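Local atomic coordinates of TetR family transcription regulator (Marinobacter aquaeolei, PDB entry 3PAS), a protein that probably binds DNA as a transcriptional regulator of the TetR family, with a predicted helix-turn-helix motif near its N-terminus. Residues 24-29 and 110-115; 54-59 and 103-108; 63-68 and 124-129; 73-78 and 83-88. One frame throughout, in Å; residues are numbered along the deposited sequence. Where two conformers were deposited one is given.

Three of the four contacts use helix 52-76, at successive levels, and contact 1 joins two loops beside it. Contact 2 is the buried one: a tyrosine passes its hydroxyl and a ring face to the helix, and all three touching residues are buried. Contact 1 lies at the surface, its centre about 8 Å from that of contact 2, and is aromatic, without a hydrogen bond across it. Contact 3, also at the surface, sets charged groups beside a small apolar patch. Contact 4, partly buried, brings the end of helix 52-76 and the glycine after it against helix 81-98; its centre is about 31 Å from that of contact 1.

Contact 1 of 4, residues 24-29 and 110-115; sequences HGFSAT and THSAWM
Phe-26 and Trp-114 meet as a T-shaped (edge-to-face) aromatic pair between the loop that leads into helix 31-37, the first helix of the predicted helix-turn-helix, and the loop after helix 100-110. The indole turns its edge to the phenyl face: CD1 of Trp-114 stands 3.9 Å above the ring plane of Phe-26, over its centre. The phenyl ring and the five-membered ring of Trp-114 have centroids 4.9 Å apart and planes at 69°. CD1 is not alone at that face, since NE1 of Trp-114 comes within 4.1 Å of Phe-26 CG.

Ser-112 makes the third member. Its CB touches Phe-26 CE2 at 3.7 Å, approaching at a slant that is neither clearly face nor edge. Phe-26 therefore sits between the two loops as the single residue of 24-29 that reaches across. Leu-56 of helix 52-76 touches both aromatic rings, while Thr-108 and Phe-109 of helix 100-110 also touch Phe-26; the pair thus lies where the N-terminal DNA-binding region, as predicted, meets the C-terminal helices.

Each loop is bent by a type I turn, Phe-26 to Thr-29 and Ser-112 to Met-115. Lys-52 further ties down the first turn by bonding to the carbonyl oxygens of Phe-26 and Thr-29. The second holds an ST turn: with OG of Ser-112 lying between its own backbone N and carbonyl carbon (chi1 77°), the hydroxyl also reaches Phe-109 O and accepts the backbone N-H of Trp-114, N to OG 3.0 Å, bent to 139°.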
# COMPACT_ATOMS: atom_id res chain seq x y z
N HIS B 24 -7.67 2.23 -17.06
CA HIS B 24 -9.02 2.81 -16.89
C HIS B 24 -9.92 2.09 -15.87
O HIS B 24 -11.01 2.58 -15.58
CB HIS B 24 -9.71 2.87 -18.27
CG HIS B 24 -8.90 3.58 -19.30
ND1 HIS B 24 -8.13 2.92 -20.24
CD2 HIS B 24 -8.70 4.90 -19.53
CE1 HIS B 24 -7.53 3.80 -21.02
NE2 HIS B 24 -7.84 5.01 -20.59
N GLY B 25 -9.48 0.97 -15.32
CA GLY B 25 -10.27 0.21 -14.31
C GLY B 25 -11.27 -0.71 -15.01
O GLY B 25 -11.44 -0.68 -16.25
N PHE B 26 -11.92 -1.56 -14.22
CA PHE B 26 -12.84 -2.57 -14.79
C PHE B 26 -14.10 -2.04 -15.45
O PHE B 26 -14.46 -2.44 -16.57
CB PHE B 26 -13.28 -3.56 -13.69
CG PHE B 26 -12.20 -4.50 -13.25
CD1 PHE B 26 -11.61 -5.35 -14.17
CD2 PHE B 26 -11.80 -4.57 -11.92
CE1 PHE B 26 -10.61 -6.24 -13.78
CE2 PHE B 26 -10.84 -5.43 -11.51
CZ PHE B 26 -10.23 -6.29 -12.44
N SER B 27 -14.80 -1.19 -14.72
CA SER B 27 -16.08 -0.66 -15.15
C SER B 27 -16.01 0.06 -16.46
O SER B 27 -16.91 -0.06 -17.27
CB SER B 27 -16.62 0.29 -14.09
OG SER B 27 -16.84 -0.46 -12.92
N ALA B 28 -14.95 0.82 -16.69
CA ALA B 28 -14.83 1.54 -17.95
C ALA B 28 -14.40 0.66 -19.12
O ALA B 28 -14.56 1.06 -20.27
CB ALA B 28 -13.86 2.74 -17.81
N THR B 29 -13.86 -0.52 -18.84
CA THR B 29 -13.31 -1.38 -19.88
C THR B 29 -14.35 -2.42 -20.31
O THR B 29 -14.72 -3.31 -19.54
CB THR B 29 -12.04 -2.07 -19.35
OG1 THR B 29 -11.09 -1.08 -18.93
CG2 THR B 29 -11.41 -2.94 -20.39
N THR B 110 -7.42 -8.21 -7.38
CA THR B 110 -7.50 -8.76 -6.01
C THR B 110 -8.30 -7.85 -5.07
O THR B 110 -8.85 -8.34 -4.11
CB THR B 110 -6.10 -9.09 -5.33
OG1 THR B 110 -5.36 -7.89 -5.20
CG2 THR B 110 -5.31 -10.10 -6.11
N HIS B 111 -8.36 -6.55 -5.34
CA HIS B 111 -9.11 -5.56 -4.51
C HIS B 111 -10.49 -5.30 -5.11
O HIS B 111 -11.05 -4.25 -4.86
CB HIS B 111 -8.40 -4.19 -4.45
CG HIS B 111 -7.21 -4.12 -3.53
ND1 HIS B 111 -7.32 -3.87 -2.18
CD2 HIS B 111 -5.88 -4.19 -3.79
CE1 HIS B 111 -6.12 -3.83 -1.64
NE2 HIS B 111 -5.23 -4.02 -2.59
N SER B 112 -10.99 -6.21 -5.94
CA SER B 112 -12.31 -6.06 -6.57
C SER B 112 -13.21 -7.20 -6.13
O SER B 112 -12.76 -8.26 -5.63
CB SER B 112 -12.20 -6.11 -8.10
OG SER B 112 -12.03 -7.47 -8.52
N ALA B 113 -14.50 -7.01 -6.40
CA ALA B 113 -15.50 -8.05 -6.17
C ALA B 113 -15.32 -9.29 -7.05
O ALA B 113 -15.95 -10.31 -6.77
CB ALA B 113 -16.91 -7.48 -6.38
N TRP B 114 -14.48 -9.23 -8.10
CA TRP B 114 -14.19 -10.44 -8.89
C TRP B 114 -13.35 -11.45 -8.13
O TRP B 114 -13.25 -12.61 -8.54
CB TRP B 114 -13.43 -10.12 -10.21
CG TRP B 114 -14.17 -9.26 -11.12
CD1 TRP B 114 -13.92 -7.97 -11.40
CD2 TRP B 114 -15.31 -9.63 -11.88
NE1 TRP B 114 -14.85 -7.48 -12.28
CE2 TRP B 114 -15.72 -8.49 -12.59
CE3 TRP B 114 -16.05 -10.81 -12.00
CZ2 TRP B 114 -16.84 -8.49 -13.44
CZ3 TRP B 114 -17.15 -10.82 -12.84
CH2 TRP B 114 -17.53 -9.66 -13.56
N MSE B 115 -12.69 -11.01 -7.07
CA MSE B 115 -11.78 -11.87 -6.33
C MSE B 115 -12.57 -12.76 -5.38
O MSE B 115 -13.53 -12.32 -4.75
CB MSE B 115 -10.75 -11.02 -5.55
CG MSE B 115 -9.67 -11.82 -4.86
SE MSE B 115 -8.53 -12.71 -6.15
CE MSE B 115 -7.24 -13.44 -4.84

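Contact 2 of 4, residues 54-59 and 103-108. With ACT (acetate ion), chain M.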
# COMPACT_ATOMS: atom_id res chain seq x y z
N GLN B 54 -15.17 -13.96 -17.96
CA GLN B 54 -14.20 -15.00 -18.23
C GLN B 54 -12.87 -14.45 -18.73
O GLN B 54 -11.80 -14.98 -18.39
CB GLN B 54 -14.76 -16.06 -19.18
CG GLN B 54 -16.09 -16.73 -18.69
CD GLN B 54 -16.02 -17.28 -17.24
OE1 GLN B 54 -14.95 -17.65 -16.76
NE2 GLN B 54 -17.15 -17.30 -16.55
N LEU B 55 -12.90 -13.37 -19.49
CA LEU B 55 -11.66 -12.72 -19.95
C LEU B 55 -10.89 -12.07 -18.82
O LEU B 55 -9.67 -12.23 -18.70
CB LEU B 55 -11.99 -11.69 -21.02
CG LEU B 55 -10.77 -10.93 -21.57
CD1 LEU B 55 -9.58 -11.85 -21.97
CD2 LEU B 55 -11.23 -10.08 -22.76
N LEU B 56 -11.60 -11.40 -17.93
CA LEU B 56 -10.97 -10.82 -16.72
C LEU B 56 -10.30 -11.89 -15.84
O LEU B 56 -9.20 -11.69 -15.35
CB LEU B 56 -12.00 -10.04 -15.92
CG LEU B 56 -12.65 -8.80 -16.53
CD1 LEU B 56 -13.62 -8.12 -15.52
CD2 LEU B 56 -11.66 -7.74 -17.12
N LEU B 57 -10.96 -13.03 -15.64
CA LEU B 57 -10.40 -14.12 -14.88
C LEU B 57 -9.18 -14.72 -15.56
O LEU B 57 -8.16 -14.91 -14.91
CB LEU B 57 -11.43 -15.24 -14.64
CG LEU B 57 -11.05 -16.35 -13.66
CD1 LEU B 57 -10.47 -15.80 -12.30
CD2 LEU B 57 -12.28 -17.23 -13.44
N ALA B 58 -9.30 -15.03 -16.85
CA ALA B 58 -8.18 -15.58 -17.64
C ALA B 58 -6.97 -14.62 -17.60
O ALA B 58 -5.81 -15.05 -17.58
CB ALA B 58 -8.62 -15.87 -19.13
N THR B 59 -7.25 -13.33 -17.64
CA THR B 59 -6.22 -12.31 -17.59
C THR B 59 -5.56 -12.33 -16.21
O THR B 59 -4.34 -12.19 -16.09
CB THR B 59 -6.77 -10.87 -17.93
OG1 THR B 59 -7.30 -10.86 -19.28
CG2 THR B 59 -5.63 -9.81 -17.91
N PHE B 103 1.56 -5.84 -12.28
CA PHE B 103 1.30 -5.59 -10.86
C PHE B 103 -0.03 -4.83 -10.65
O PHE B 103 -0.77 -5.12 -9.72
CB PHE B 103 2.40 -4.70 -10.25
CG PHE B 103 3.69 -5.41 -9.89
CD1 PHE B 103 4.06 -6.61 -10.47
CD2 PHE B 103 4.58 -4.81 -8.97
CE1 PHE B 103 5.28 -7.23 -10.14
CE2 PHE B 103 5.76 -5.43 -8.64
CZ PHE B 103 6.11 -6.65 -9.24
N ARG B 104 -0.29 -3.82 -11.47
CA ARG B 104 -1.52 -3.02 -11.31
C ARG B 104 -2.78 -3.86 -11.59
O ARG B 104 -3.76 -3.79 -10.83
CB ARG B 104 -1.46 -1.81 -12.22
CG ARG B 104 -2.62 -0.88 -12.08
CD ARG B 104 -2.16 0.54 -12.38
NE ARG B 104 -2.75 1.42 -11.39
CZ ARG B 104 -2.41 1.45 -10.10
NH1 ARG B 104 -1.46 0.65 -9.61
NH2 ARG B 104 -3.04 2.29 -9.28
N TYR B 105 -2.73 -4.67 -12.65
CA TYR B 105 -3.84 -5.60 -12.95
C TYR B 105 -4.07 -6.55 -11.74
O TYR B 105 -5.19 -6.69 -11.26
CB TYR B 105 -3.66 -6.39 -14.25
CG TYR B 105 -4.94 -7.12 -14.60
CD1 TYR B 105 -5.93 -6.48 -15.32
CD2 TYR B 105 -5.22 -8.37 -14.05
CE1 TYR B 105 -7.14 -7.13 -15.62
CE2 TYR B 105 -6.43 -9.01 -14.32
CZ TYR B 105 -7.39 -8.37 -15.11
OH TYR B 105 -8.59 -8.96 -15.39
N HIS B 106 -3.01 -7.18 -11.25
CA HIS B 106 -3.13 -8.04 -10.08
C HIS B 106 -3.79 -7.33 -8.85
O HIS B 106 -4.74 -7.84 -8.24
CB HIS B 106 -1.74 -8.59 -9.68
CG HIS B 106 -1.80 -9.52 -8.51
ND1 HIS B 106 -1.76 -9.06 -7.21
CD2 HIS B 106 -2.00 -10.85 -8.44
CE1 HIS B 106 -1.92 -10.08 -6.39
NE2 HIS B 106 -2.04 -11.18 -7.11
N GLU B 107 -3.28 -6.14 -8.53
CA GLU B 107 -3.80 -5.29 -7.45
C GLU B 107 -5.27 -4.88 -7.70
O GLU B 107 -6.12 -5.01 -6.82
CB GLU B 107 -2.92 -4.05 -7.34
CG GLU B 107 -3.27 -3.01 -6.21
CD GLU B 107 -2.91 -3.50 -4.82
OE1 GLU B 107 -2.39 -4.64 -4.69
OE2 GLU B 107 -3.19 -2.74 -3.85
N THR B 108 -5.58 -4.38 -8.89
CA THR B 108 -6.95 -3.99 -9.19
C THR B 108 -7.90 -5.18 -9.03
O THR B 108 -8.95 -5.05 -8.40
CB THR B 108 -7.12 -3.43 -10.62
OG1 THR B 108 -6.29 -2.28 -10.78
CG2 THR B 108 -8.58 -2.98 -10.84
C ACT M . 2.71 -0.12 -9.78
O ACT M . 3.18 1.04 -9.80
OXT ACT M . 1.56 -0.24 -10.23
CH3 ACT M . 3.47 -1.29 -9.23
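Leu-56 and Thr-59, one helical turn apart on helix 52-76, receive the side chain of Tyr-105 from helix 100-110, and all three residues are buried. Just before them, Leu-55 contributes through its backbone: its carbonyl oxygen takes the Thr-59 N-H and also the Thr-59 hydroxyl, OG1 to O 2.8 Å, from opposite faces of the carbonyl plane. The hydroxyl bond is consistent with the threonine's rotation, which puts OG1 beside the backbone N and the methyl over the ring.

At Leu-56 the tyrosine hydroxyl donates to the main chain, OH to O 2.8 Å. The C=O...O angle of 111° and a tilt of 16° from the carbonyl plane show that the donor comes in from the flank of the carbonyl group. CB of Leu-56 lies 3.6 Å from the same OH, so aliphatic carbon borders the polar end of the ring.

Thr-59 supplies the other half of the grip. Its methyl is anti to the backbone N and leans over one face of the Tyr-105 ring in a CH-pi contact, CG2 to centroid 3.7 Å and 16° off the ring normal. The phenol, extended from its own helix, crosses both side chains at about a right angle. Phe-60 and Val-63 touch the same ring farther along helix 52-76. Away from this interface, Arg-104 NH1 makes a weak bond to an acetate, probably from the crystallisation liquor, at 3.2 Å to OXT.

One phenol arm thus bridges helix 52-76 and helix 100-110: the hydrogen bond holds the hydroxyl end, and the methyl packed on one face would restrict tilting toward that side.

Contact 3 of 4, residues 63-68 and 124-129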
# COMPACT_ATOMS: atom_id res chain seq x y z
N VAL B 63 -1.62 -13.08 -15.72
CA VAL B 63 -0.75 -12.14 -15.01
C VAL B 63 -0.07 -12.89 -13.82
O VAL B 63 1.16 -12.90 -13.68
CB VAL B 63 -1.56 -10.90 -14.57
CG1 VAL B 63 -0.78 -10.10 -13.56
CG2 VAL B 63 -1.99 -10.02 -15.81
N SER B 64 -0.88 -13.56 -13.02
CA SER B 64 -0.42 -14.31 -11.87
C SER B 64 0.55 -15.43 -12.27
O SER B 64 1.61 -15.61 -11.65
CB SER B 64 -1.61 -14.90 -11.09
OG SER B 64 -2.50 -13.88 -10.67
N ASP B 65 0.22 -16.19 -13.30
CA ASP B 65 1.13 -17.25 -13.77
C ASP B 65 2.48 -16.75 -14.25
O ASP B 65 3.52 -17.33 -13.92
CB ASP B 65 0.48 -18.09 -14.84
CG ASP B 65 -0.70 -18.88 -14.30
OD1 ASP B 65 -0.89 -18.87 -13.05
OD2 ASP B 65 -1.45 -19.45 -15.09
N GLN B 66 2.47 -15.70 -15.06
CA GLN B 66 3.71 -15.09 -15.51
C GLN B 66 4.60 -14.72 -14.32
O GLN B 66 5.80 -15.05 -14.32
CB GLN B 66 3.42 -13.79 -16.26
CG GLN B 66 3.07 -14.09 -17.66
CD GLN B 66 3.15 -12.90 -18.45
OE1 GLN B 66 4.26 -12.46 -18.79
NE2 GLN B 66 1.99 -12.31 -18.75
N VAL B 67 4.03 -14.00 -13.37
CA VAL B 67 4.77 -13.55 -12.21
C VAL B 67 5.18 -14.68 -11.27
O VAL B 67 6.33 -14.73 -10.85
CB VAL B 67 4.04 -12.45 -11.41
CG1 VAL B 67 4.77 -12.18 -10.11
CG2 VAL B 67 3.92 -11.17 -12.26
N ILE B 68 4.24 -15.54 -10.89
CA ILE B 68 4.53 -16.67 -9.96
C ILE B 68 5.58 -17.58 -10.57
O ILE B 68 6.55 -17.97 -9.89
CB ILE B 68 3.26 -17.48 -9.65
CG1 ILE B 68 2.31 -16.60 -8.82
CG2 ILE B 68 3.62 -18.83 -8.99
CD1 ILE B 68 0.93 -17.20 -8.59
N GLU B 124 -2.15 -19.70 -4.52
CA GLU B 124 -1.34 -20.28 -3.42
C GLU B 124 -0.87 -21.69 -3.78
O GLU B 124 0.29 -22.07 -3.54
CB GLU B 124 -2.13 -20.25 -2.10
CG GLU B 124 -2.35 -18.80 -1.61
CD GLU B 124 -3.16 -18.66 -0.30
OE1 GLU B 124 -3.89 -19.59 0.08
OE2 GLU B 124 -3.08 -17.57 0.31
N SER B 125 -1.76 -22.46 -4.40
CA SER B 125 -1.42 -23.76 -4.92
C SER B 125 -0.30 -23.76 -5.97
O SER B 125 0.61 -24.59 -5.92
CB SER B 125 -2.65 -24.42 -5.50
OG SER B 125 -2.33 -25.73 -5.86
N ARG B 126 -0.37 -22.86 -6.95
CA ARG B 126 0.70 -22.77 -7.96
C ARG B 126 2.03 -22.36 -7.29
O ARG B 126 3.13 -22.82 -7.68
CB ARG B 126 0.34 -21.73 -9.01
CG ARG B 126 1.22 -21.83 -10.25
CD ARG B 126 0.68 -20.97 -11.32
NE ARG B 126 1.38 -21.13 -12.58
CZ ARG B 126 0.98 -21.89 -13.61
NH1 ARG B 126 -0.12 -22.63 -13.56
NH2 ARG B 126 1.71 -21.90 -14.70
N ALA B 127 1.92 -21.51 -6.28
CA ALA B 127 3.09 -21.06 -5.51
C ALA B 127 3.49 -21.96 -4.31
O ALA B 127 4.30 -21.57 -3.47
CB ALA B 127 2.87 -19.64 -5.04
N ALA B 128 2.95 -23.17 -4.24
CA ALA B 128 3.11 -24.03 -3.07
C ALA B 128 4.56 -24.27 -2.64
O ALA B 128 4.86 -24.24 -1.44
CB ALA B 128 2.39 -25.38 -3.29
N ASN B 129 5.46 -24.50 -3.58
CA ASN B 129 6.85 -24.76 -3.25
C ASN B 129 7.50 -23.59 -2.51
O ASN B 129 8.35 -23.82 -1.64
CB ASN B 129 7.67 -25.12 -4.50
CG ASN B 129 7.26 -26.49 -5.08
OD1 ASN B 129 6.69 -27.34 -4.39
ND2 ASN B 129 7.56 -26.68 -6.34
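The break between helix 117-126 and helix 128-140 leans on the side of helix 52-76, with Arg-126 and Ala-127 set against Asp-65 and Ile-68. The backbones come nearest at Ile-68 and Ala-127, whose CA atoms are 6.4 Å apart.

Arg-126 and Asp-65 are stacked flat group on flat group, the carboxylate and guanidinium planes 17° apart. CG of Asp-65 sits 3.4 Å above the guanidinium, over its centre. The sheer closeness of opposite charges makes this a salt bridge, Asp-65 OD1 to Arg-126 NE 3.2 Å, but the oxygen is far out of the guanidinium plane, so no N-H is aimed at it. OD1 also approaches the methylene CD of Arg-126, at 3.1 Å. Each charge has a second partner: Arg-126 NH2 pairs with Asp-69, one turn on in helix 52-76, and Asp-65 OD1 pairs with Arg-122. Two acids of one helix and two arginines of another thereby alternate in a small charge network, which would probably stabilise the ionised form of each.

Within the all-helical C-terminal part, as in TetR-family proteins, the chain changes direction here. Ala-127 both leaves helix 117-126 and occupies the N-cap position of helix 128-140, and Ala-128 N bonds back to Ser-125 O at 3.2 Å. CB of Ala-127 lies 4.1 Å from CG2 of Ile-68.

The extended arginine, its CG anti to the backbone N (chi1 -166°), passes the isoleucine at a slant on its way to the carboxylate. Ile-68 CG2 lies 4.0 Å from Arg-126 CG.

Contact 4 of 4, residues 73-78 and 83-88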
# COMPACT_ATOMS: atom_id res chain seq x y z
N ASP B 73 10.94 -19.92 -10.39
CA ASP B 73 12.12 -20.27 -11.13
C ASP B 73 13.34 -19.68 -10.42
O ASP B 73 14.35 -20.35 -10.20
CB ASP B 73 12.01 -19.76 -12.55
CG ASP B 73 13.28 -20.01 -13.34
OD1 ASP B 73 13.52 -21.17 -13.65
OD2 ASP B 73 14.04 -19.06 -13.64
N SER B 74 13.24 -18.39 -10.08
CA SER B 74 14.36 -17.72 -9.43
C SER B 74 14.58 -18.28 -8.03
O SER B 74 15.71 -18.53 -7.63
CB SER B 74 14.17 -16.21 -9.36
OG SER B 74 14.27 -15.64 -10.63
N PHE B 75 13.49 -18.45 -7.28
CA PHE B 75 13.54 -19.02 -5.94
C PHE B 75 14.26 -20.39 -5.98
O PHE B 75 15.10 -20.69 -5.14
CB PHE B 75 12.11 -19.19 -5.33
CG PHE B 75 12.08 -19.75 -3.91
CD1 PHE B 75 12.41 -18.95 -2.83
CD2 PHE B 75 11.65 -21.05 -3.66
CE1 PHE B 75 12.38 -19.45 -1.53
CE2 PHE B 75 11.62 -21.56 -2.34
CZ PHE B 75 11.97 -20.78 -1.30
N SER B 76 13.95 -21.22 -6.95
CA SER B 76 14.56 -22.56 -7.01
C SER B 76 16.07 -22.55 -7.26
O SER B 76 16.73 -23.54 -6.99
CB SER B 76 13.88 -23.37 -8.09
OG SER B 76 14.29 -22.97 -9.37
N ARG B 77 16.64 -21.44 -7.76
CA ARG B 77 18.07 -21.35 -8.02
C ARG B 77 18.82 -20.93 -6.78
O ARG B 77 20.02 -20.96 -6.76
CB ARG B 77 18.37 -20.40 -9.19
CG ARG B 77 17.86 -20.91 -10.50
CD ARG B 77 17.69 -19.80 -11.52
NE ARG B 77 16.90 -20.31 -12.64
CZ ARG B 77 17.38 -21.14 -13.57
NH1 ARG B 77 18.66 -21.52 -13.54
NH2 ARG B 77 16.60 -21.57 -14.55
N GLY B 78 18.11 -20.56 -5.70
CA GLY B 78 18.80 -20.11 -4.48
C GLY B 78 19.43 -21.30 -3.79
O GLY B 78 18.83 -22.37 -3.76
N GLU B 83 18.73 -17.08 0.14
CA GLU B 83 19.15 -16.86 -1.27
C GLU B 83 18.01 -16.99 -2.24
O GLU B 83 17.93 -16.25 -3.23
CB GLU B 83 20.31 -17.80 -1.71
CG GLU B 83 21.65 -17.30 -1.26
CD GLU B 83 21.94 -15.93 -1.92
OE1 GLU B 83 22.01 -14.95 -1.15
OE2 GLU B 83 22.04 -15.84 -3.17
N GLY B 84 17.11 -17.94 -1.97
CA GLY B 84 15.96 -18.13 -2.82
C GLY B 84 15.06 -16.89 -2.78
O GLY B 84 14.56 -16.43 -3.80
N LEU B 85 14.84 -16.36 -1.60
CA LEU B 85 13.97 -15.20 -1.45
C LEU B 85 14.65 -13.96 -2.05
O LEU B 85 13.99 -13.11 -2.64
CB LEU B 85 13.61 -14.97 0.02
CG LEU B 85 12.68 -16.03 0.65
CD1 LEU B 85 12.62 -15.80 2.17
CD2 LEU B 85 11.30 -15.96 0.00
N ARG B 86 15.98 -13.87 -1.91
CA ARG B 86 16.72 -12.75 -2.46
C ARG B 86 16.65 -12.78 -4.00
O ARG B 86 16.42 -11.74 -4.67
CB ARG B 86 18.18 -12.78 -1.99
CG ARG B 86 18.99 -11.59 -2.44
CD ARG B 86 20.42 -11.67 -1.90
NE ARG B 86 21.15 -12.64 -2.68
CZ ARG B 86 21.66 -12.40 -3.88
NH1 ARG B 86 21.53 -11.21 -4.44
NH2 ARG B 86 22.32 -13.37 -4.52
N ARG B 87 16.80 -13.97 -4.61
CA ARG B 87 16.73 -14.03 -6.07
C ARG B 87 15.35 -13.67 -6.55
O ARG B 87 15.20 -12.95 -7.50
CB ARG B 87 17.08 -15.39 -6.60
CG ARG B 87 18.50 -15.74 -6.39
CD ARG B 87 18.74 -17.21 -6.71
NE ARG B 87 20.16 -17.45 -7.00
CZ ARG B 87 20.72 -17.37 -8.21
NH1 ARG B 87 20.01 -17.07 -9.31
NH2 ARG B 87 22.01 -17.60 -8.32
N GLN B 88 14.34 -14.23 -5.91
CA GLN B 88 12.92 -13.99 -6.24
C GLN B 88 12.60 -12.50 -6.15
O GLN B 88 11.87 -11.96 -6.93
CB GLN B 88 12.04 -14.74 -5.25
CG GLN B 88 10.65 -14.11 -4.95
CD GLN B 88 10.46 -14.02 -3.45
OE1 GLN B 88 11.06 -13.15 -2.77
NE2 GLN B 88 9.69 -14.98 -2.91
O HOH W 1 17.67 -15.92 -10.09
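Glu-83 rests its CB 3.9 Å from CA of Gly-78, while its carboxylate turns to its own helix, held side-on by NE and NH2 of Arg-86. Gly-84 comes next and sets the spacing: its CA is 3.8 Å from that of Gly-78, with no side chain on either residue between the backbones. CD1 of Phe-75 packs 3.4 Å from Gly-84 C, and Phe-75 CA makes a C-H...O contact with Gly-84 O, 3.5 Å long with an angle at the hydrogen of 159°.

Leu-85 puts its N near the plane of the Phe-75 ring, at the edge, and its CD2 swings back to 4.0 Å from Phe-75 CE1. Leu-130 of helix 128-140 touches both side chains.

Arg-87 runs alongside the end of helix 52-76, its chain extended from CG to NE, with CD 3.4 Å from Ser-74 O. The guanidinium then presents one face to Arg-77 O, NE to O 3.5 Å, and an in-plane water accepts from NH1 at 2.7 Å; the water also donates weakly to Ser-74 OG, whose stronger partner is Thr-91. Arg-77 is paired with Asp-73, which probably eases the nearness of two positive groups. Gln-88 completes the run, its N near Ser-74 CB.

Gly-78 and Gly-84 let the chain come close at the turn of a helical hairpin, in which helices 52-76 and 81-98 run roughly antiparallel across a short link.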